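Side-chain contacts in aspartate aminotransferase (Rhodobacter sphaeroides, PDB 3NRA), which probably catalyses the pyridoxal-phosphate-dependent transfer of an amino group from L-aspartate to 2-oxoglutarate, giving oxaloacetate and L-glutamate: residues 56-61 / 255-260; 84-89 / 293-298; 112-117 / 263-268. One frame throughout, in Å; residues are numbered along the deposited sequence.

Contact 1 of 3, residues 56-61 / 255-260; sequences PGAFDL and ESLSGY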
loop_
_atom_site.group_PDB
_atom_site.type_symbol
_atom_site.label_atom_id
_atom_site.label_comp_id
_atom_site.label_asym_id
_atom_site.label_seq_id
_atom_site.Cartn_x
_atom_site.Cartn_y
_atom_site.Cartn_z
ATOM N N PRO B 56 15.979 -17.586 -6.691
ATOM C CA PRO B 56 17.421 -17.418 -6.418
ATOM C C PRO B 56 17.904 -16.140 -7.044
ATOM O O PRO B 56 17.487 -15.808 -8.170
ATOM C CB PRO B 56 18.078 -18.623 -7.132
ATOM C CG PRO B 56 16.981 -19.604 -7.333
ATOM C CD PRO B 56 15.693 -18.819 -7.437
ATOM N N GLY B 57 18.739 -15.406 -6.338
ATOM C CA GLY B 57 19.225 -14.138 -6.852
ATOM C C GLY B 57 18.461 -12.907 -6.399
ATOM O O GLY B 57 18.994 -11.813 -6.467
ATOM N N ALA B 58 17.199 -13.064 -5.994
ATOM C CA ALA B 58 16.369 -11.909 -5.613
ATOM C C ALA B 58 16.999 -11.101 -4.475
ATOM O O ALA B 58 17.110 -9.896 -4.566
ATOM C CB ALA B 58 14.982 -12.361 -5.225
ATOM N N PHE B 59 17.429 -11.779 -3.413
ATOM C CA PHE B 59 18.037 -11.081 -2.298
ATOM C C PHE B 59 19.356 -10.368 -2.701
ATOM O O PHE B 59 19.642 -9.246 -2.219
ATOM C CB PHE B 59 18.292 -12.014 -1.122
ATOM C CG PHE B 59 18.922 -11.335 0.026
ATOM C CD1 PHE B 59 18.195 -10.459 0.796
ATOM C CD2 PHE B 59 20.279 -11.473 0.277
ATOM C CE1 PHE B 59 18.802 -9.789 1.853
ATOM C CE2 PHE B 59 20.879 -10.805 1.326
ATOM C CZ PHE B 59 20.153 -9.967 2.102
ATOM N N ASP B 60 20.134 -10.982 -3.586
ATOM C CA ASP B 60 21.292 -10.302 -4.134
ATOM C C ASP B 60 20.915 -9.006 -4.898
ATOM O O ASP B 60 21.593 -7.989 -4.760
ATOM C CB ASP B 60 22.097 -11.227 -5.036
ATOM C CG ASP B 60 22.841 -12.324 -4.250
ATOM O OD1 ASP B 60 22.952 -12.218 -3.002
ATOM O OD2 ASP B 60 23.309 -13.283 -4.895
ATOM N N LEU B 61 19.826 -9.049 -5.657
ATOM C CA LEU B 61 19.344 -7.860 -6.370
ATOM C C LEU B 61 18.897 -6.786 -5.399
ATOM O O LEU B 61 19.217 -5.601 -5.589
ATOM C CB LEU B 61 18.197 -8.213 -7.333
ATOM C CG LEU B 61 18.600 -9.045 -8.554
ATOM C CD1 LEU B 61 17.316 -9.597 -9.319
ATOM C CD2 LEU B 61 19.514 -8.221 -9.494
ATOM N N GLU B 255 6.786 -17.113 -7.787
ATOM C CA GLU B 255 8.197 -16.898 -7.536
ATOM C C GLU B 255 8.521 -16.754 -6.027
ATOM O O GLU B 255 9.683 -16.535 -5.662
ATOM C CB GLU B 255 8.671 -15.656 -8.299
ATOM C CG GLU B 255 8.554 -15.768 -9.849
ATOM C CD GLU B 255 7.191 -15.417 -10.380
ATOM O OE1 GLU B 255 6.229 -15.296 -9.585
ATOM O OE2 GLU B 255 7.057 -15.294 -11.614
ATOM N N SER B 256 7.492 -16.864 -5.167
ATOM C CA SER B 256 7.647 -16.827 -3.716
ATOM C C SER B 256 8.263 -15.508 -3.218
ATOM O O SER B 256 8.970 -15.485 -2.222
ATOM C CB SER B 256 8.457 -18.055 -3.221
ATOM O OG SER B 256 7.666 -19.245 -3.318
ATOM N N LEU B 257 7.959 -14.398 -3.910
ATOM C CA LEU B 257 8.502 -13.080 -3.512
ATOM C C LEU B 257 7.484 -12.241 -2.708
ATOM O O LEU B 257 7.671 -11.034 -2.542
ATOM C CB LEU B 257 8.982 -12.309 -4.741
ATOM C CG LEU B 257 10.059 -12.964 -5.607
ATOM C CD1 LEU B 257 10.618 -11.936 -6.568
ATOM C CD2 LEU B 257 11.157 -13.530 -4.769
ATOM N N SER B 258 6.443 -12.882 -2.170
ATOM C CA SER B 258 5.394 -12.142 -1.437
ATOM C C SER B 258 5.986 -11.187 -0.403
ATOM O O SER B 258 5.567 -10.071 -0.320
ATOM C CB SER B 258 4.399 -13.096 -0.753
ATOM O OG SER B 258 3.381 -12.358 -0.060
ATOM N N GLY B 259 7.043 -11.607 0.287
ATOM C CA GLY B 259 7.655 -10.800 1.374
ATOM C C GLY B 259 8.229 -9.452 0.939
ATOM O O GLY B 259 8.412 -8.561 1.762
ATOM N N TYR B 260 8.518 -9.316 -0.369
ATOM C CA TYR B 260 8.977 -8.043 -0.947
ATOM C C TYR B 260 7.824 -7.096 -1.314
ATOM O O TYR B 260 8.037 -5.920 -1.438
ATOM C CB TYR B 260 9.865 -8.310 -2.157
ATOM C CG TYR B 260 11.206 -8.990 -1.805
ATOM C CD1 TYR B 260 12.270 -8.255 -1.320
ATOM C CD2 TYR B 260 11.405 -10.334 -2.038
ATOM C CE1 TYR B 260 13.511 -8.879 -1.004
ATOM C CE2 TYR B 260 12.643 -10.960 -1.743
ATOM C CZ TYR B 260 13.680 -10.217 -1.228
ATOM O OH TYR B 260 14.900 -10.821 -0.937
#
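The loop that follows the cofactor-carrying lysine at position 253 receives the start of helix 58-68: L257 and Y260 of the loop meet A58 and F59 of the first helical turn. G57 is the N-cap residue, and G57 O accepts a bond from L61 N at 3.0 Å. On the loop side, Y260 N bonds to L257 O at 2.9 Å; both side chains point toward the helix. The methyl A58 CB lies 4.0 Å from L257 CD2. A58 CB also comes within 4.4 Å of Y260 CE2, approaching that ring obliquely. Y260 CG is anti to its carbonyl carbon, beside the backbone N (chi1 -67°), and the phenol reaches across to the helix, its OH stopping at F59. Y260 OH is 3.4 Å from F59 CA and 3.6 Å from F59 CB. F59 CG is anti to its backbone N (chi1 179°), which sets the ring with its edge to Y260 OH. That oxygen, Y260 OH, lies in the ring plane, 3.7 Å from F59 CD1. The two side chains cross at about a right angle. This is close van der Waals packing. F62 and Y289 of the second subunit also pack on Y260, Y289 edge-to-face. The loop bridges strands 245-249 and 263-267, while helix 304-324 touches P56 and S256 through W304 and R308.

Contact 2 of 3, residues 84-89 / 293-298; sequences RDLLAP and VLRGWF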
loop_
_atom_site.group_PDB
_atom_site.type_symbol
_atom_site.label_atom_id
_atom_site.label_comp_id
_atom_site.label_asym_id
_atom_site.label_seq_id
_atom_site.Cartn_x
_atom_site.Cartn_y
_atom_site.Cartn_z
ATOM N N ARG B 84 10.788 -0.650 -15.220
ATOM C CA ARG B 84 9.660 -0.703 -16.150
ATOM C C ARG B 84 10.091 -0.992 -17.603
ATOM O O ARG B 84 9.500 -1.849 -18.267
ATOM C CB ARG B 84 8.850 0.566 -16.079
ATOM C CG ARG B 84 7.901 0.567 -14.932
ATOM C CD ARG B 84 6.994 1.731 -14.996
ATOM N NE ARG B 84 7.674 2.952 -14.583
ATOM C CZ ARG B 84 7.669 4.132 -15.230
ATOM N NH1 ARG B 84 7.014 4.318 -16.389
ATOM N NH2 ARG B 84 8.318 5.157 -14.683
ATOM N N ASP B 85 11.153 -0.324 -18.058
ATOM C CA ASP B 85 11.724 -0.584 -19.371
ATOM C C ASP B 85 12.249 -2.024 -19.549
ATOM O O ASP B 85 12.154 -2.574 -20.632
ATOM C CB ASP B 85 12.850 0.421 -19.679
ATOM C CG ASP B 85 12.330 1.835 -19.956
ATOM O OD1 ASP B 85 11.113 2.001 -20.257
ATOM O OD2 ASP B 85 13.155 2.780 -19.891
ATOM N N LEU B 86 12.828 -2.600 -18.502
ATOM C CA LEU B 86 13.238 -4.018 -18.526
ATOM C C LEU B 86 12.005 -4.930 -18.580
ATOM O O LEU B 86 12.004 -5.927 -19.280
ATOM C CB LEU B 86 14.064 -4.399 -17.295
ATOM C CG LEU B 86 15.585 -4.437 -17.353
ATOM C CD1 LEU B 86 16.108 -4.783 -15.940
ATOM C CD2 LEU B 86 16.147 -5.452 -18.415
ATOM N N LEU B 87 10.977 -4.604 -17.808
ATOM C CA LEU B 87 9.856 -5.536 -17.617
ATOM C C LEU B 87 8.903 -5.598 -18.809
ATOM O O LEU B 87 8.394 -6.672 -19.140
ATOM C CB LEU B 87 9.077 -5.197 -16.362
ATOM C CG LEU B 87 9.652 -5.586 -14.997
ATOM C CD1 LEU B 87 8.575 -5.225 -13.902
ATOM C CD2 LEU B 87 10.024 -7.040 -14.909
ATOM N N ALA B 88 8.679 -4.459 -19.463
ATOM C CA ALA B 88 7.641 -4.347 -20.502
ATOM C C ALA B 88 7.807 -5.390 -21.626
ATOM O O ALA B 88 6.822 -6.060 -22.004
ATOM C CB ALA B 88 7.609 -2.894 -21.083
ATOM N N PRO B 89 9.060 -5.555 -22.159
ATOM C CA PRO B 89 9.293 -6.614 -23.167
ATOM C C PRO B 89 9.020 -8.014 -22.631
ATOM O O PRO B 89 8.467 -8.848 -23.342
ATOM C CB PRO B 89 10.781 -6.446 -23.533
ATOM C CG PRO B 89 11.111 -5.041 -23.181
ATOM C CD PRO B 89 10.242 -4.692 -21.992
ATOM N N VAL B 293 14.234 -6.273 -6.984
ATOM C CA VAL B 293 14.168 -7.732 -7.213
ATOM C C VAL B 293 13.492 -8.075 -8.551
ATOM O O VAL B 293 13.751 -9.146 -9.118
ATOM C CB VAL B 293 13.465 -8.521 -6.070
ATOM C CG1 VAL B 293 14.103 -8.185 -4.698
ATOM C CG2 VAL B 293 11.955 -8.268 -6.078
ATOM N N LEU B 294 12.675 -7.152 -9.066
ATOM C CA LEU B 294 12.002 -7.335 -10.349
ATOM C C LEU B 294 12.938 -7.331 -11.535
ATOM O O LEU B 294 12.548 -7.776 -12.609
ATOM C CB LEU B 294 10.925 -6.244 -10.565
ATOM C CG LEU B 294 9.770 -6.252 -9.554
ATOM C CD1 LEU B 294 8.892 -5.028 -9.734
ATOM C CD2 LEU B 294 8.948 -7.540 -9.700
ATOM N N ARG B 295 14.184 -6.858 -11.355
ATOM C CA ARG B 295 15.199 -6.973 -12.419
ATOM C C ARG B 295 15.453 -8.444 -12.834
ATOM O O ARG B 295 15.847 -8.721 -13.994
ATOM C CB ARG B 295 16.505 -6.295 -11.994
ATOM C CG ARG B 295 16.373 -4.784 -11.777
ATOM C CD ARG B 295 17.765 -4.080 -11.667
ATOM N NE ARG B 295 17.617 -2.613 -11.643
ATOM C CZ ARG B 295 17.585 -1.850 -10.538
ATOM N NH1 ARG B 295 17.735 -2.376 -9.310
ATOM N NH2 ARG B 295 17.398 -0.532 -10.662
ATOM N N GLY B 296 15.196 -9.375 -11.896
ATOM C CA GLY B 296 15.324 -10.815 -12.149
ATOM C C GLY B 296 14.047 -11.521 -12.639
ATOM O O GLY B 296 14.094 -12.705 -12.964
ATOM N N TRP B 297 12.910 -10.808 -12.651
ATOM C CA TRP B 297 11.624 -11.418 -12.909
ATOM C C TRP B 297 11.493 -11.735 -14.395
ATOM O O TRP B 297 11.729 -10.855 -15.257
ATOM C CB TRP B 297 10.478 -10.488 -12.463
ATOM C CG TRP B 297 9.096 -11.138 -12.478
ATOM C CD1 TRP B 297 8.802 -12.459 -12.268
ATOM C CD2 TRP B 297 7.824 -10.470 -12.641
ATOM N NE1 TRP B 297 7.429 -12.660 -12.338
ATOM C CE2 TRP B 297 6.814 -11.462 -12.566
ATOM C CE3 TRP B 297 7.451 -9.151 -12.876
ATOM C CZ2 TRP B 297 5.467 -11.164 -12.708
ATOM C CZ3 TRP B 297 6.107 -8.854 -13.039
ATOM C CH2 TRP B 297 5.136 -9.846 -12.949
ATOM N N PHE B 298 11.158 -12.998 -14.684
ATOM C CA PHE B 298 11.146 -13.568 -16.057
ATOM C C PHE B 298 12.545 -13.741 -16.657
ATOM O O PHE B 298 12.677 -13.999 -17.846
ATOM C CB PHE B 298 10.241 -12.749 -17.007
ATOM C CG PHE B 298 8.793 -12.995 -16.812
ATOM C CD1 PHE B 298 8.199 -14.140 -17.329
ATOM C CD2 PHE B 298 8.009 -12.100 -16.112
ATOM C CE1 PHE B 298 6.860 -14.381 -17.151
ATOM C CE2 PHE B 298 6.670 -12.333 -15.940
ATOM C CZ PHE B 298 6.090 -13.476 -16.453
#
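L294, in the 3-10 turn, touches L87 of helix 81-95 in two ways. L294 CD1 lies 4.2 Å from L87 CD1, with the two side chains crossing at about a right angle. L294 O is 3.5 Å from L87 CD2 and also accepts W297 N at 3.1 Å, which holds the turn closed. Next comes R295, whose CB heads away from the helix. Only the start of its chain takes part: R295 CG is 4.2 Å from L86 CD1. Beyond CG the chain runs extended, and its guanidinium group bonds to Q72. W297 follows after G296. Its CG is anti to the backbone N (chi1 -170°), and the indole approaches L87 with W297 CE3 3.9 Å from L87 CD2. L87 thus has one methyl on L294 CD1; the other touches both the L294 carbonyl O and the indole, from directions about at right angles. F298 packs on one face of that indole, F298 CE2 3.4 Å above the W297 ring plane and toward the rim. R90, further along helix 81-95, bonds to the carbonyls of R295 and W297. Helix 81-95 is thus packed on the loop leading from helix 288-291 to helix 304-324, within the class I/II aminotransferase fold.

Contact 3 of 3, residues 112-117 / 263-268; sequences QGALFL and GVAFGS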
loop_
_atom_site.group_PDB
_atom_site.type_symbol
_atom_site.label_atom_id
_atom_site.label_comp_id
_atom_site.label_asym_id
_atom_site.label_seq_id
_atom_site.Cartn_x
_atom_site.Cartn_y
_atom_site.Cartn_z
ATOM N N GLN B 112 -2.204 -7.278 -4.936
ATOM C CA GLN B 112 -3.308 -6.659 -4.160
ATOM C C GLN B 112 -3.304 -5.143 -4.350
ATOM O O GLN B 112 -4.356 -4.542 -4.551
ATOM C CB GLN B 112 -3.210 -6.993 -2.654
ATOM C CG GLN B 112 -4.440 -6.558 -1.828
ATOM C CD GLN B 112 -5.739 -7.224 -2.318
ATOM O OE1 GLN B 112 -5.778 -8.437 -2.529
ATOM N NE2 GLN B 112 -6.801 -6.426 -2.480
ATOM N N GLY B 113 -2.108 -4.537 -4.270
ATOM C CA GLY B 113 -1.939 -3.102 -4.525
ATOM C C GLY B 113 -2.510 -2.678 -5.872
ATOM O O GLY B 113 -3.256 -1.701 -5.951
ATOM N N ALA B 114 -2.193 -3.449 -6.909
ATOM C CA ALA B 114 -2.700 -3.209 -8.227
ATOM C C ALA B 114 -4.225 -3.358 -8.314
ATOM O O ALA B 114 -4.904 -2.533 -8.978
ATOM C CB ALA B 114 -2.013 -4.129 -9.234
ATOM N N LEU B 115 -4.760 -4.383 -7.652
ATOM C CA LEU B 115 -6.187 -4.648 -7.655
ATOM C C LEU B 115 -6.976 -3.506 -7.016
ATOM O O LEU B 115 -7.972 -3.015 -7.606
ATOM C CB LEU B 115 -6.472 -5.948 -6.919
ATOM C CG LEU B 115 -7.905 -6.445 -6.850
ATOM C CD1 LEU B 115 -8.509 -6.683 -8.245
ATOM C CD2 LEU B 115 -7.983 -7.733 -5.959
ATOM N N PHE B 116 -6.545 -3.071 -5.829
ATOM C CA PHE B 116 -7.169 -1.937 -5.197
ATOM C C PHE B 116 -7.247 -0.735 -6.130
ATOM O O PHE B 116 -8.291 -0.077 -6.234
ATOM C CB PHE B 116 -6.401 -1.502 -3.949
ATOM C CG PHE B 116 -7.025 -0.300 -3.248
ATOM C CD1 PHE B 116 -8.190 -0.430 -2.566
ATOM C CD2 PHE B 116 -6.454 0.941 -3.329
ATOM C CE1 PHE B 116 -8.776 0.651 -1.944
ATOM C CE2 PHE B 116 -7.026 2.019 -2.709
ATOM C CZ PHE B 116 -8.184 1.864 -2.002
ATOM N N LEU B 117 -6.099 -0.372 -6.692
ATOM C CA LEU B 117 -6.005 0.828 -7.537
ATOM C C LEU B 117 -6.878 0.678 -8.782
ATOM O O LEU B 117 -7.562 1.613 -9.178
ATOM C CB LEU B 117 -4.536 1.066 -7.947
ATOM C CG LEU B 117 -3.568 1.455 -6.807
ATOM C CD1 LEU B 117 -2.160 1.525 -7.316
ATOM C CD2 LEU B 117 -3.990 2.803 -6.179
ATOM N N GLY B 263 3.791 -5.964 -7.279
ATOM C CA GLY B 263 2.890 -6.355 -8.327
ATOM C C GLY B 263 3.030 -5.399 -9.449
ATOM O O GLY B 263 3.698 -4.366 -9.316
ATOM N N VAL B 264 2.405 -5.719 -10.570
ATOM C CA VAL B 264 2.315 -4.778 -11.676
ATOM C C VAL B 264 0.941 -4.773 -12.264
ATOM O O VAL B 264 0.189 -5.766 -12.136
ATOM C CB VAL B 264 3.310 -5.095 -12.804
ATOM C CG1 VAL B 264 4.747 -4.975 -12.298
ATOM C CG2 VAL B 264 3.004 -6.480 -13.426
ATOM N N ALA B 265 0.608 -3.657 -12.914
ATOM C CA ALA B 265 -0.586 -3.549 -13.739
ATOM C C ALA B 265 -0.204 -2.926 -15.073
ATOM O O ALA B 265 0.676 -2.055 -15.133
ATOM C CB ALA B 265 -1.602 -2.739 -13.077
ATOM N N PHE B 266 -0.839 -3.387 -16.132
ATOM C CA PHE B 266 -0.536 -2.887 -17.462
ATOM C C PHE B 266 -1.688 -2.991 -18.397
ATOM O O PHE B 266 -2.570 -3.850 -18.236
ATOM C CB PHE B 266 0.714 -3.603 -18.068
ATOM C CG PHE B 266 0.685 -5.129 -17.967
ATOM C CD1 PHE B 266 1.103 -5.781 -16.791
ATOM C CD2 PHE B 266 0.348 -5.900 -19.065
ATOM C CE1 PHE B 266 1.141 -7.163 -16.720
ATOM C CE2 PHE B 266 0.358 -7.277 -18.995
ATOM C CZ PHE B 266 0.774 -7.921 -17.826
ATOM N N GLY B 267 -1.686 -2.103 -19.373
ATOM C CA GLY B 267 -2.802 -1.949 -20.268
ATOM C C GLY B 267 -3.204 -0.505 -20.381
ATOM O O GLY B 267 -2.356 0.357 -20.622
ATOM N N SER B 268 -4.513 -0.244 -20.211
ATOM C CA SER B 268 -5.119 1.026 -20.584
ATOM C C SER B 268 -4.367 2.242 -20.047
ATOM O O SER B 268 -4.198 2.372 -18.828
ATOM C CB SER B 268 -6.542 1.086 -20.052
ATOM O OG SER B 268 -7.105 2.350 -20.340
#
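A114 has helical backbone torsions (psi -42°) and A265 has extended ones (psi 143°), and both CB atoms point across the gap between helix and strand. The two methyls meet obliquely, alongside each other, A114 CB to A265 CB at 4.1 Å. A114 CB also lies 4.0 Å from V264 O, so it rests over the strand backbone between two residues. With alanine on both sides the backbones come close: the CA atoms of A114 and A265 are 5.9 Å apart. V264 turns its own side chain the other way, where it packs on W297. G263 presents only backbone to the helix at this point. Within the helix, F116 N bonds to Q112 O at 2.9 Å. M275 of helix 269-282 packs on A265, and T108 of strand 105-108 packs on A114. Q112 N bonds to a phosphate oxygen of the cofactor on the lysine at position 253, and Q112 NE2 bonds to I281 O of the second subunit. Such a helix laid on a mixed sheet, whose strand 263-267 runs antiparallel to both neighbours, is characteristic of the large domain of fold-type I pyridoxal-phosphate enzymes.

In the fold
Contact 2 touches both of the others, which only adjoin in sequence. Its centre is about 13 Å from that of contact 1 and about 16 Å from that of contact 3; contacts 1 and 3 are about 20 Å apart, a near-right angle at contact 2. W297 touches both neighbours. W297 NE1 lies 2.8 Å from E255 OE2, a probable hydrogen bond, and that carboxylate also has a salt bridge to R223. W297 CZ3 is 3.9 Å from V264 CG2, and L87 CD1 4.2 Å from V264 CG1. L61 CD1 packs 3.6 Å from V293 O. Segment 255-260 begins two residues after the cofactor lysine. Contacts 1 and 3 both touch the second subunit; contact 3 reaches the cofactor phosphate through Q112.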